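Local coordinates for protein ectonucleotide pyrophosphatase/phosphodiesterase family member 5 (Mus musculus, PDB 5VEN) that probably hydrolyses phosphodiester or pyrophosphate bonds as a zinc-dependent ectoenzyme whose action on nucleotides is restricted, at residues S20-R25 with E175-G180; K57-H62 with M124-D129; H74-N79 with K88-E93; M227-K232 with F320-H325. All coordinates share one frame; numbering follows the deposited sequence. Where two conformers were deposited one is given.

Contact 1 (S20-R25 with E175-G180); sequences SFDGFR and EPDDTG. With ZN (zinc ion), chain L; ZN (zinc ion), chain K; ZN (zinc ion), chain M.
Glu-175 meets Phe-21 through its backbone: the carbonyl O lies at the edge of the Phe-21 ring and 3.5 Å from Phe-21 CB. Its carboxylate instead takes the Thr-179 N-H on OE1 and the Thr-179 hydroxyl on OE2. A cis peptide bond leads into Pro-176, the N-cap residue. Phe-24 swings its ring back beside the proline, CG opposite the backbone N (chi1 -160°), and the side chains cross almost at right angles with CD2 3.6 Å from Pro-176 CD. Replacing Phe-24 by alanine would probably strip CG and CD of Pro-176 of this cover and open a gap reaching to Val-197. Asp-177 N gives a weak bond to Asp-22 O (2.8 Å), and Asp-177 CB packs 3.8 Å from Gly-23 CA, where a side chain would clash. The two aspartates run alongside each other, yet each serves its own zinc: Asp-22 OD1 at 2.0 Å, Asp-177 OD1 at 2.1 Å, the bimetallic arrangement of the alkaline phosphatase superfamily. Asp-22 OD2 is hydrogen-bonded to Tyr-172 OH. Asp-178 turns to a separate zinc shared with Glu-145. Strand 15-21 ends between strands 168-173 and 217-222 of the central sheet, with helix 190-210 packed on Phe-21 and Phe-24.

Contact 2 (K57-H62 with M124-D129); sequences KTYPNH and MWPGAD. With ZN (zinc ion), chain L.
Thr-58 O is gripped twice by His-62, by backbone N and by ring ND1, each at 3.0 Å and from opposite faces of the carbonyl plane. This fixes the rotation of the imidazole in the first turn of helix 58-67, the helix that presents Thr-58 OG1 to a zinc ion in the alkaline phosphatase-like metal site. With CG opposite the carbonyl carbon (chi1 -79°), the His-62 ring reaches the type II turn from Trp-125 to Ala-128. It enters a T-shaped stack, its edge toward the Trp-125 six-membered ring with planes at 89° and CD2 3.6 Å from Trp-125 CZ2. Pro-126 wedges between the two helix rings: CG sits over the centre of one His-62 face, 3.7 Å from the centroid, while CB makes a second CH-pi contact over a face of Tyr-59. NE2 of His-62 pairs with Ser-20 OG on strand 15-21. Were His-62 an alanine, that hydroxyl would probably lose its mate, and Pro-126 CG and a face of Trp-125 would be uncovered. Beyond the rings a single water joins the segments, 3.1 Å from Tyr-59 OH, accepting from Gly-127 N at 2.9 Å and donating to Asp-129 OD1 at 2.7 Å.

Contact 3 (H74-N79 with K88-E93); sequences HGIVAN and KSFSLE. With FUC (alpha-L-fucopyranose), chain F.
Asn-79 O is the tight point of this contact, with three residues of segment 88-93 closing on it. Leu-92 N donates a hydrogen bond of 3.0 Å, fairly straight at 160° and tilted from the carbonyl plane. Ser-91 CA adds a longer C-H contact at 3.5 Å, and the Phe-90 ring brings its edge up, CD2 3.3 Å away with the oxygen near the ring plane. With CG anti to the backbone N (chi1 174°), the ring extends so that this edge meets the carbonyl. Beside this carbonyl Asn-79 and Leu-92 lie flank to flank, Leu-92 CD2 3.8 Å from Asn-79 CG. The inner end is slacker: Ile-76 CD1, on an inverse gamma turn, only just reaches Phe-90 CE1 at 4.4 Å, and Ala-78 O is buried there without a polar partner. On the wet side, a water accepts from Asn-79 ND2 and gives a weak bond to Glu-93 OE2. Farther out, the strand that pairs with 80-83 meets a fucose of an attached glycan, Ser-89 N donating to its O3 at 2.8 Å. The other end of the Asn-79 amide, OD1, accepts from Tyr-59 N in helix 58-67. The chemistry is mainly backbone and apolar, with no salt bridge across it: one carbonyl holds the backbone at Leu-92, while the side-chain amide ties the same residue to the helix carrying zinc ligand Thr-58.

Contact 4 (M227-K232 with F320-H325); sequences MTQCSK and FLLGNH. With ZN (zinc ion), chain K.
Met-227 starts with CG anti to its N (chi1 -169°) and then bends at chi2 and chi3, which folds its sulfur back over the partner strand; His-325 holds its CG between backbone N and carbonyl carbon (chi1 53°). Together these torsions set Met-227 CE 3.7 Å from His-325 CD2, with SD at the imidazole edge. The backbones form a short two-stranded antiparallel ladder. Thr-228 and Asn-324 are its hydrogen-bonded pair, Thr-228 N to Asn-324 O at 2.8 Å and Asn-324 N to Thr-228 O at 3.0 Å; Gln-229 faces Gly-323 as the non-hydrogen-bonded pair. A side chain on Gly-323 would run tight against Met-227 SD. Past the ladder, Cys-230 N donates almost straight to Leu-322 O (2.8 Å, 176°), though from above the carbonyl plane. The ladder delivers His-325 NE2 to a zinc shared with Asp-177 and His-181, while Thr-56 O accepts from ND1, a second-shell bond that would limit the turning of the ring. At the far, more exposed end, Phe-320 packs its CE1 4.0 Å from Cys-230 CB and its CZ 3.4 Å from Ser-231 C. The aliphatic chain of Lys-232 crosses one face of the Phe-320 ring, CG 4.0 Å from the centroid and CE 3.7 Å from CD2.

From the N terminus, contact 1 opens at the end of strand 15-21 and closes 150 residues later at helix 177-183. Contact 2 is nested within that loop, joining helix 58-67 to the loop after strand 120-123, and contact 3 is nested in turn within contact 2, closing a short excursion around strand 80-83. Contact 4 follows in series, pairing the strands 228-229 and 323-324; none cross. Contacts 1 and 2 share one zinc, contacts 1 and 4 a second, and one water bound to both ions belongs to all three. Arg-25 NH1 also reaches Met-227 O, probably in a hydrogen bond, whereas contact 3 touches contact 2 alone, through helix 58-67.

Contact 1 (S20-R25 with E175-G180)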
# COMPACT_ATOMS: atom_id res chain seq x y z
N SER A 20 -1.44 -8.17 -2.95
CA SER A 20 -0.90 -7.42 -1.83
C SER A 20 -1.29 -8.12 -0.53
O SER A 20 -2.49 -8.28 -0.24
CB SER A 20 -1.40 -5.99 -1.82
OG SER A 20 -0.94 -5.35 -0.64
N PHE A 21 -0.28 -8.59 0.20
CA PHE A 21 -0.45 -9.02 1.58
C PHE A 21 -0.11 -7.83 2.44
O PHE A 21 1.05 -7.42 2.47
CB PHE A 21 0.45 -10.21 1.91
CG PHE A 21 0.08 -11.47 1.19
CD1 PHE A 21 -1.07 -12.19 1.55
CD2 PHE A 21 0.87 -11.95 0.16
CE1 PHE A 21 -1.39 -13.37 0.87
CE2 PHE A 21 0.54 -13.13 -0.48
CZ PHE A 21 -0.59 -13.81 -0.16
N ASP A 22 -1.12 -7.21 3.07
CA ASP A 22 -0.92 -5.96 3.78
C ASP A 22 0.17 -6.10 4.84
O ASP A 22 0.18 -7.08 5.59
CB ASP A 22 -2.24 -5.50 4.41
CG ASP A 22 -2.27 -4.02 4.66
OD1 ASP A 22 -1.37 -3.54 5.39
OD2 ASP A 22 -3.14 -3.32 4.12
N GLY A 23 1.07 -5.13 4.89
CA GLY A 23 2.04 -5.06 5.97
C GLY A 23 3.07 -6.16 5.93
O GLY A 23 3.56 -6.57 7.00
N PHE A 24 3.46 -6.62 4.75
CA PHE A 24 4.43 -7.71 4.62
C PHE A 24 5.81 -7.07 4.45
O PHE A 24 6.24 -6.71 3.34
CB PHE A 24 4.08 -8.66 3.48
CG PHE A 24 4.73 -10.00 3.59
CD1 PHE A 24 6.14 -10.15 3.54
CD2 PHE A 24 3.96 -11.13 3.78
CE1 PHE A 24 6.70 -11.39 3.62
CE2 PHE A 24 4.56 -12.40 3.87
CZ PHE A 24 5.93 -12.50 3.81
N ARG A 25 6.48 -6.88 5.59
CA ARG A 25 7.81 -6.29 5.61
C ARG A 25 8.80 -7.15 4.81
O ARG A 25 8.73 -8.38 4.83
CB ARG A 25 8.30 -6.15 7.07
CG ARG A 25 9.45 -5.21 7.24
CD ARG A 25 9.67 -4.93 8.75
NE ARG A 25 10.43 -6.00 9.37
CZ ARG A 25 10.72 -6.06 10.67
NH1 ARG A 25 10.24 -5.15 11.52
NH2 ARG A 25 11.49 -7.06 11.14
N GLU A 175 -3.51 -9.72 6.31
CA GLU A 175 -2.35 -10.19 7.06
C GLU A 175 -1.15 -10.14 6.15
O GLU A 175 -1.29 -10.32 4.94
CB GLU A 175 -2.60 -11.63 7.59
CG GLU A 175 -3.67 -11.69 8.70
CD GLU A 175 -3.21 -11.14 10.05
OE1 GLU A 175 -2.20 -10.40 10.13
OE2 GLU A 175 -3.88 -11.45 11.05
N PRO A 176 0.06 -9.97 6.73
CA PRO A 176 0.37 -10.01 8.18
C PRO A 176 0.26 -8.68 8.93
O PRO A 176 0.72 -8.55 10.06
CB PRO A 176 1.80 -10.53 8.18
CG PRO A 176 2.40 -9.93 6.93
CD PRO A 176 1.29 -10.00 5.91
N ASP A 177 -0.31 -7.66 8.30
CA ASP A 177 -0.46 -6.36 8.94
C ASP A 177 -1.21 -6.46 10.27
O ASP A 177 -0.76 -5.91 11.28
CB ASP A 177 -1.20 -5.40 8.02
CG ASP A 177 -1.48 -4.06 8.67
OD1 ASP A 177 -0.57 -3.21 8.70
OD2 ASP A 177 -2.63 -3.88 9.18
N ASP A 178 -2.40 -7.08 10.27
CA ASP A 178 -3.24 -7.05 11.47
C ASP A 178 -2.53 -7.68 12.66
O ASP A 178 -2.50 -7.10 13.76
CB ASP A 178 -4.57 -7.75 11.21
CG ASP A 178 -5.61 -6.81 10.66
OD1 ASP A 178 -5.45 -5.55 10.83
OD2 ASP A 178 -6.59 -7.31 10.07
N THR A 179 -1.95 -8.85 12.48
CA THR A 179 -1.25 -9.49 13.59
C THR A 179 0.02 -8.72 13.97
O THR A 179 0.35 -8.60 15.16
CB THR A 179 -0.96 -10.96 13.25
OG1 THR A 179 -2.19 -11.66 13.17
CG2 THR A 179 -0.05 -11.59 14.33
N GLY A 180 0.72 -8.15 12.99
CA GLY A 180 1.88 -7.32 13.30
C GLY A 180 1.55 -6.17 14.23
O GLY A 180 2.32 -5.88 15.15
ZN ZN L . -1.33 -1.59 5.00
ZN ZN K . -1.35 -1.46 9.47
ZN ZN M . -7.94 -6.07 9.63
O HOH W 1 3.16 -6.92 9.75
O HOH W 2 -3.01 -0.56 8.84
O HOH W 3 -7.27 -4.70 8.21
O HOH W 4 -2.37 -1.44 7.33

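Contact 2 (K57-H62 with M124-D129)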
# COMPACT_ATOMS: atom_id res chain seq x y z
N LYS A 57 1.45 4.25 4.96
CA LYS A 57 0.15 3.71 5.35
C LYS A 57 -0.53 3.07 4.14
O LYS A 57 -0.09 3.21 2.99
CB LYS A 57 -0.79 4.78 5.93
CG LYS A 57 -0.34 5.45 7.23
CD LYS A 57 -0.51 4.62 8.44
CE LYS A 57 -0.29 5.47 9.68
NZ LYS A 57 -0.67 4.71 10.83
N THR A 58 -1.64 2.38 4.42
CA THR A 58 -2.26 1.46 3.47
C THR A 58 -2.86 2.19 2.26
O THR A 58 -2.58 1.82 1.12
CB THR A 58 -3.33 0.62 4.18
OG1 THR A 58 -2.69 -0.24 5.16
CG2 THR A 58 -4.08 -0.28 3.22
N TYR A 59 -3.71 3.17 2.50
CA TYR A 59 -4.42 3.75 1.34
C TYR A 59 -3.50 4.59 0.46
O TYR A 59 -3.53 4.41 -0.77
CB TYR A 59 -5.68 4.50 1.81
CG TYR A 59 -6.83 3.51 1.89
CD1 TYR A 59 -6.73 2.33 2.62
CD2 TYR A 59 -7.94 3.68 1.12
CE1 TYR A 59 -7.80 1.41 2.64
CE2 TYR A 59 -8.96 2.79 1.14
CZ TYR A 59 -8.91 1.66 1.88
OH TYR A 59 -9.99 0.80 1.82
N PRO A 60 -2.59 5.41 1.02
CA PRO A 60 -1.64 6.11 0.15
C PRO A 60 -0.81 5.15 -0.69
O PRO A 60 -0.57 5.39 -1.88
CB PRO A 60 -0.76 6.91 1.13
CG PRO A 60 -1.63 7.13 2.31
CD PRO A 60 -2.49 5.86 2.42
N ASN A 61 -0.35 4.04 -0.09
CA ASN A 61 0.57 3.19 -0.81
C ASN A 61 -0.11 2.30 -1.83
O ASN A 61 0.46 2.09 -2.93
CB ASN A 61 1.43 2.39 0.15
CG ASN A 61 2.66 3.19 0.53
OD1 ASN A 61 3.63 3.25 -0.23
ND2 ASN A 61 2.56 3.95 1.59
N HIS A 62 -1.33 1.83 -1.56
CA HIS A 62 -2.03 1.06 -2.60
C HIS A 62 -2.41 1.97 -3.76
O HIS A 62 -2.31 1.55 -4.93
CB HIS A 62 -3.24 0.34 -2.05
CG HIS A 62 -2.91 -0.92 -1.31
ND1 HIS A 62 -2.70 -0.94 0.05
CD2 HIS A 62 -2.75 -2.22 -1.73
CE1 HIS A 62 -2.45 -2.18 0.45
NE2 HIS A 62 -2.47 -2.97 -0.61
N MET A 124 -10.96 -7.18 -3.09
CA MET A 124 -10.78 -6.44 -1.82
C MET A 124 -9.63 -5.44 -1.86
O MET A 124 -9.24 -4.89 -0.82
CB MET A 124 -10.63 -7.42 -0.65
CG MET A 124 -11.79 -8.42 -0.57
SD MET A 124 -13.40 -7.62 -0.63
CE MET A 124 -14.49 -8.98 -0.21
N TRP A 125 -9.10 -5.14 -3.02
CA TRP A 125 -8.03 -4.17 -3.15
C TRP A 125 -8.48 -2.79 -2.67
O TRP A 125 -9.51 -2.29 -3.13
CB TRP A 125 -7.59 -4.10 -4.61
CG TRP A 125 -6.41 -3.21 -4.86
CD1 TRP A 125 -6.43 -1.87 -5.09
CD2 TRP A 125 -5.03 -3.60 -4.91
NE1 TRP A 125 -5.14 -1.39 -5.27
CE2 TRP A 125 -4.27 -2.44 -5.18
CE3 TRP A 125 -4.36 -4.81 -4.75
CZ2 TRP A 125 -2.88 -2.46 -5.30
CZ3 TRP A 125 -2.97 -4.83 -4.88
CH2 TRP A 125 -2.26 -3.67 -5.17
N PRO A 126 -7.72 -2.14 -1.79
CA PRO A 126 -8.11 -0.81 -1.29
C PRO A 126 -8.44 0.16 -2.42
O PRO A 126 -7.64 0.41 -3.32
CB PRO A 126 -6.86 -0.36 -0.51
CG PRO A 126 -6.33 -1.61 -0.00
CD PRO A 126 -6.52 -2.63 -1.11
N GLY A 127 -9.64 0.74 -2.34
CA GLY A 127 -10.09 1.69 -3.34
C GLY A 127 -10.73 1.10 -4.57
O GLY A 127 -11.29 1.85 -5.37
N ALA A 128 -10.70 -0.21 -4.77
CA ALA A 128 -11.27 -0.77 -5.98
C ALA A 128 -12.80 -0.85 -5.99
O ALA A 128 -13.38 -1.05 -7.05
CB ALA A 128 -10.68 -2.17 -6.24
N ASP A 129 -13.47 -0.72 -4.84
CA ASP A 129 -14.92 -0.70 -4.79
C ASP A 129 -15.45 0.71 -4.61
O ASP A 129 -16.55 0.90 -4.11
CB ASP A 129 -15.46 -1.59 -3.67
CG ASP A 129 -14.99 -1.20 -2.29
OD1 ASP A 129 -13.87 -0.67 -2.16
OD2 ASP A 129 -15.76 -1.43 -1.32
ZN ZN L . -1.33 -1.59 5.00
O HOH W 5 -11.65 -0.29 -0.60
O HOH W 4 -2.37 -1.44 7.33

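Contact 3 (H74-N79 with K88-E93)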
# COMPACT_ATOMS: atom_id res chain seq x y z
N HIS A 74 -1.50 12.04 -6.13
CA HIS A 74 -2.75 11.30 -6.28
C HIS A 74 -3.77 11.65 -5.22
O HIS A 74 -4.94 11.28 -5.37
CB HIS A 74 -2.50 9.79 -6.35
CG HIS A 74 -1.88 9.17 -5.12
ND1 HIS A 74 -2.37 9.35 -3.85
CD2 HIS A 74 -0.89 8.26 -5.00
CE1 HIS A 74 -1.70 8.58 -3.00
NE2 HIS A 74 -0.79 7.92 -3.67
N GLY A 75 -3.39 12.38 -4.18
CA GLY A 75 -4.30 12.98 -3.23
C GLY A 75 -4.72 12.10 -2.06
O GLY A 75 -5.41 12.58 -1.15
N ILE A 76 -4.39 10.82 -2.09
CA ILE A 76 -4.69 9.94 -0.96
C ILE A 76 -3.48 10.05 -0.05
O ILE A 76 -2.53 9.25 -0.10
CB ILE A 76 -4.99 8.52 -1.39
CG1 ILE A 76 -6.21 8.45 -2.32
CG2 ILE A 76 -5.23 7.66 -0.14
CD1 ILE A 76 -7.47 8.89 -1.71
N VAL A 77 -3.45 11.14 0.74
CA VAL A 77 -2.25 11.45 1.52
C VAL A 77 -2.20 10.70 2.85
O VAL A 77 -1.13 10.61 3.46
CB VAL A 77 -2.07 12.96 1.78
CG1 VAL A 77 -2.08 13.72 0.44
CG2 VAL A 77 -3.12 13.51 2.72
N ALA A 78 -3.33 10.16 3.32
CA ALA A 78 -3.39 9.43 4.58
C ALA A 78 -4.65 8.59 4.57
O ALA A 78 -5.50 8.73 3.68
CB ALA A 78 -3.43 10.38 5.78
N ASN A 79 -4.78 7.72 5.60
CA ASN A 79 -6.00 6.96 5.80
C ASN A 79 -7.09 7.81 6.43
O ASN A 79 -8.26 7.44 6.37
CB ASN A 79 -5.76 5.76 6.73
CG ASN A 79 -4.83 4.74 6.17
OD1 ASN A 79 -4.63 4.60 4.96
ND2 ASN A 79 -4.25 3.96 7.08
N LYS A 88 -14.91 18.10 3.77
CA LYS A 88 -15.27 16.73 4.10
C LYS A 88 -14.06 15.99 4.66
O LYS A 88 -12.92 16.23 4.25
CB LYS A 88 -15.82 15.96 2.88
CG LYS A 88 -17.26 16.35 2.53
CD LYS A 88 -17.57 16.13 1.06
CE LYS A 88 -18.76 16.99 0.53
NZ LYS A 88 -18.31 18.10 -0.43
N SER A 89 -14.35 15.02 5.54
CA SER A 89 -13.37 14.08 6.04
C SER A 89 -13.46 12.75 5.30
O SER A 89 -14.49 12.39 4.71
CB SER A 89 -13.59 13.82 7.53
OG SER A 89 -13.36 15.01 8.24
N PHE A 90 -12.35 12.01 5.38
CA PHE A 90 -12.15 10.66 4.85
C PHE A 90 -11.57 9.88 6.00
O PHE A 90 -10.64 10.37 6.65
CB PHE A 90 -11.19 10.75 3.68
CG PHE A 90 -10.74 9.44 3.08
CD1 PHE A 90 -11.14 9.10 1.79
CD2 PHE A 90 -9.81 8.63 3.70
CE1 PHE A 90 -10.65 7.95 1.17
CE2 PHE A 90 -9.33 7.49 3.07
CZ PHE A 90 -9.76 7.15 1.83
N SER A 91 -12.09 8.68 6.26
CA SER A 91 -11.57 7.88 7.37
C SER A 91 -11.72 6.40 7.08
O SER A 91 -12.83 5.87 7.01
CB SER A 91 -12.28 8.24 8.67
OG SER A 91 -11.88 7.32 9.69
N LEU A 92 -10.59 5.71 6.96
CA LEU A 92 -10.60 4.26 6.83
C LEU A 92 -11.31 3.60 8.01
O LEU A 92 -12.08 2.65 7.82
CB LEU A 92 -9.17 3.75 6.72
CG LEU A 92 -8.98 2.25 6.59
CD1 LEU A 92 -9.83 1.69 5.43
CD2 LEU A 92 -7.49 2.00 6.39
N GLU A 93 -11.03 4.06 9.23
CA GLU A 93 -11.55 3.38 10.41
C GLU A 93 -13.07 3.42 10.46
O GLU A 93 -13.68 2.54 11.05
CB GLU A 93 -10.95 3.97 11.68
CG GLU A 93 -9.44 3.73 11.82
CD GLU A 93 -8.61 4.77 11.05
OE1 GLU A 93 -9.22 5.65 10.42
OE2 GLU A 93 -7.35 4.71 11.09
C1 FUC F . -18.99 17.27 8.89
C2 FUC F . -18.47 15.94 8.31
C3 FUC F . -17.37 16.19 7.28
C4 FUC F . -16.27 17.08 7.92
C5 FUC F . -16.87 18.38 8.40
C6 FUC F . -15.87 19.27 9.11
O2 FUC F . -19.52 15.18 7.77
O3 FUC F . -16.80 14.90 6.79
O4 FUC F . -15.67 16.45 9.06
O5 FUC F . -17.91 18.12 9.34
O HOH W 6 -4.23 5.38 9.88

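Contact 4 (M227-K232 with F320-H325)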
# COMPACT_ATOMS: atom_id res chain seq x y z
N MET A 227 6.49 -2.74 9.03
CA MET A 227 6.00 -2.68 10.39
C MET A 227 7.21 -2.52 11.30
O MET A 227 8.26 -3.11 11.03
CB MET A 227 5.23 -3.97 10.74
CG MET A 227 4.46 -3.90 12.06
SD MET A 227 2.95 -2.91 12.08
CE MET A 227 1.97 -3.80 10.89
N THR A 228 7.05 -1.75 12.38
CA THR A 228 8.12 -1.58 13.37
C THR A 228 7.55 -1.75 14.79
O THR A 228 6.38 -1.51 15.06
CB THR A 228 8.87 -0.21 13.18
OG1 THR A 228 10.14 -0.24 13.88
CG2 THR A 228 8.12 0.95 13.74
N GLN A 229 8.43 -2.18 15.69
CA GLN A 229 8.06 -2.44 17.07
C GLN A 229 7.91 -1.15 17.86
O GLN A 229 8.79 -0.28 17.84
CB GLN A 229 9.13 -3.34 17.70
CG GLN A 229 8.71 -3.86 19.06
CD GLN A 229 7.86 -5.11 18.97
OE1 GLN A 229 7.70 -5.70 17.92
NE2 GLN A 229 7.29 -5.49 20.07
N CYS A 230 6.78 -1.02 18.55
CA CYS A 230 6.47 0.08 19.44
C CYS A 230 6.50 -0.40 20.89
O CYS A 230 6.57 -1.61 21.17
CB CYS A 230 5.10 0.69 19.11
SG CYS A 230 5.15 1.42 17.42
N SER A 231 6.44 0.56 21.81
CA SER A 231 6.60 0.31 23.24
C SER A 231 5.90 1.41 24.03
O SER A 231 5.97 2.59 23.67
CB SER A 231 8.07 0.25 23.65
OG SER A 231 8.16 0.27 25.06
N LYS A 232 5.27 1.01 25.12
CA LYS A 232 4.75 2.01 26.04
C LYS A 232 5.85 2.85 26.67
O LYS A 232 5.55 3.91 27.21
CB LYS A 232 3.89 1.34 27.12
CG LYS A 232 2.69 0.65 26.51
CD LYS A 232 1.50 0.58 27.43
CE LYS A 232 0.31 -0.04 26.69
NZ LYS A 232 -0.94 -0.14 27.52
N PHE A 320 -2.91 2.55 21.33
CA PHE A 320 -1.52 2.06 21.32
C PHE A 320 -1.49 0.64 20.78
O PHE A 320 -2.30 -0.20 21.17
CB PHE A 320 -0.87 2.09 22.72
CG PHE A 320 0.49 1.47 22.74
CD1 PHE A 320 1.58 2.19 22.33
CD2 PHE A 320 0.66 0.14 23.05
CE1 PHE A 320 2.84 1.62 22.28
CE2 PHE A 320 1.90 -0.45 23.00
CZ PHE A 320 2.99 0.29 22.60
N LEU A 321 -0.55 0.37 19.89
CA LEU A 321 -0.35 -0.94 19.28
C LEU A 321 1.13 -1.28 19.37
O LEU A 321 1.97 -0.38 19.25
CB LEU A 321 -0.79 -0.93 17.82
CG LEU A 321 -2.27 -0.63 17.62
CD1 LEU A 321 -2.60 -0.31 16.15
CD2 LEU A 321 -3.14 -1.80 18.14
N LEU A 322 1.44 -2.57 19.59
CA LEU A 322 2.82 -3.02 19.66
C LEU A 322 3.54 -2.96 18.32
O LEU A 322 4.78 -2.93 18.31
CB LEU A 322 2.88 -4.44 20.23
CG LEU A 322 2.69 -4.53 21.76
CD1 LEU A 322 2.45 -5.97 22.22
CD2 LEU A 322 3.89 -3.91 22.51
N GLY A 323 2.82 -2.98 17.21
CA GLY A 323 3.41 -2.75 15.89
C GLY A 323 2.73 -1.55 15.24
O GLY A 323 1.52 -1.36 15.40
N ASN A 324 3.51 -0.75 14.51
CA ASN A 324 2.89 0.27 13.68
C ASN A 324 3.82 0.63 12.53
O ASN A 324 4.97 0.15 12.42
CB ASN A 324 2.48 1.51 14.49
CG ASN A 324 1.30 2.28 13.83
OD1 ASN A 324 0.66 1.81 12.87
ND2 ASN A 324 1.08 3.50 14.31
N HIS A 325 3.24 1.41 11.60
CA HIS A 325 3.93 1.86 10.41
C HIS A 325 3.36 3.24 10.07
O HIS A 325 2.46 3.74 10.74
CB HIS A 325 3.73 0.86 9.27
CG HIS A 325 2.30 0.55 9.04
ND1 HIS A 325 1.52 1.25 8.15
CD2 HIS A 325 1.47 -0.36 9.64
CE1 HIS A 325 0.28 0.77 8.18
NE2 HIS A 325 0.22 -0.18 9.10
ZN ZN K . -1.35 -1.46 9.47
O HOH W 2 -3.01 -0.56 8.84
O HOH W 4 -2.37 -1.44 7.33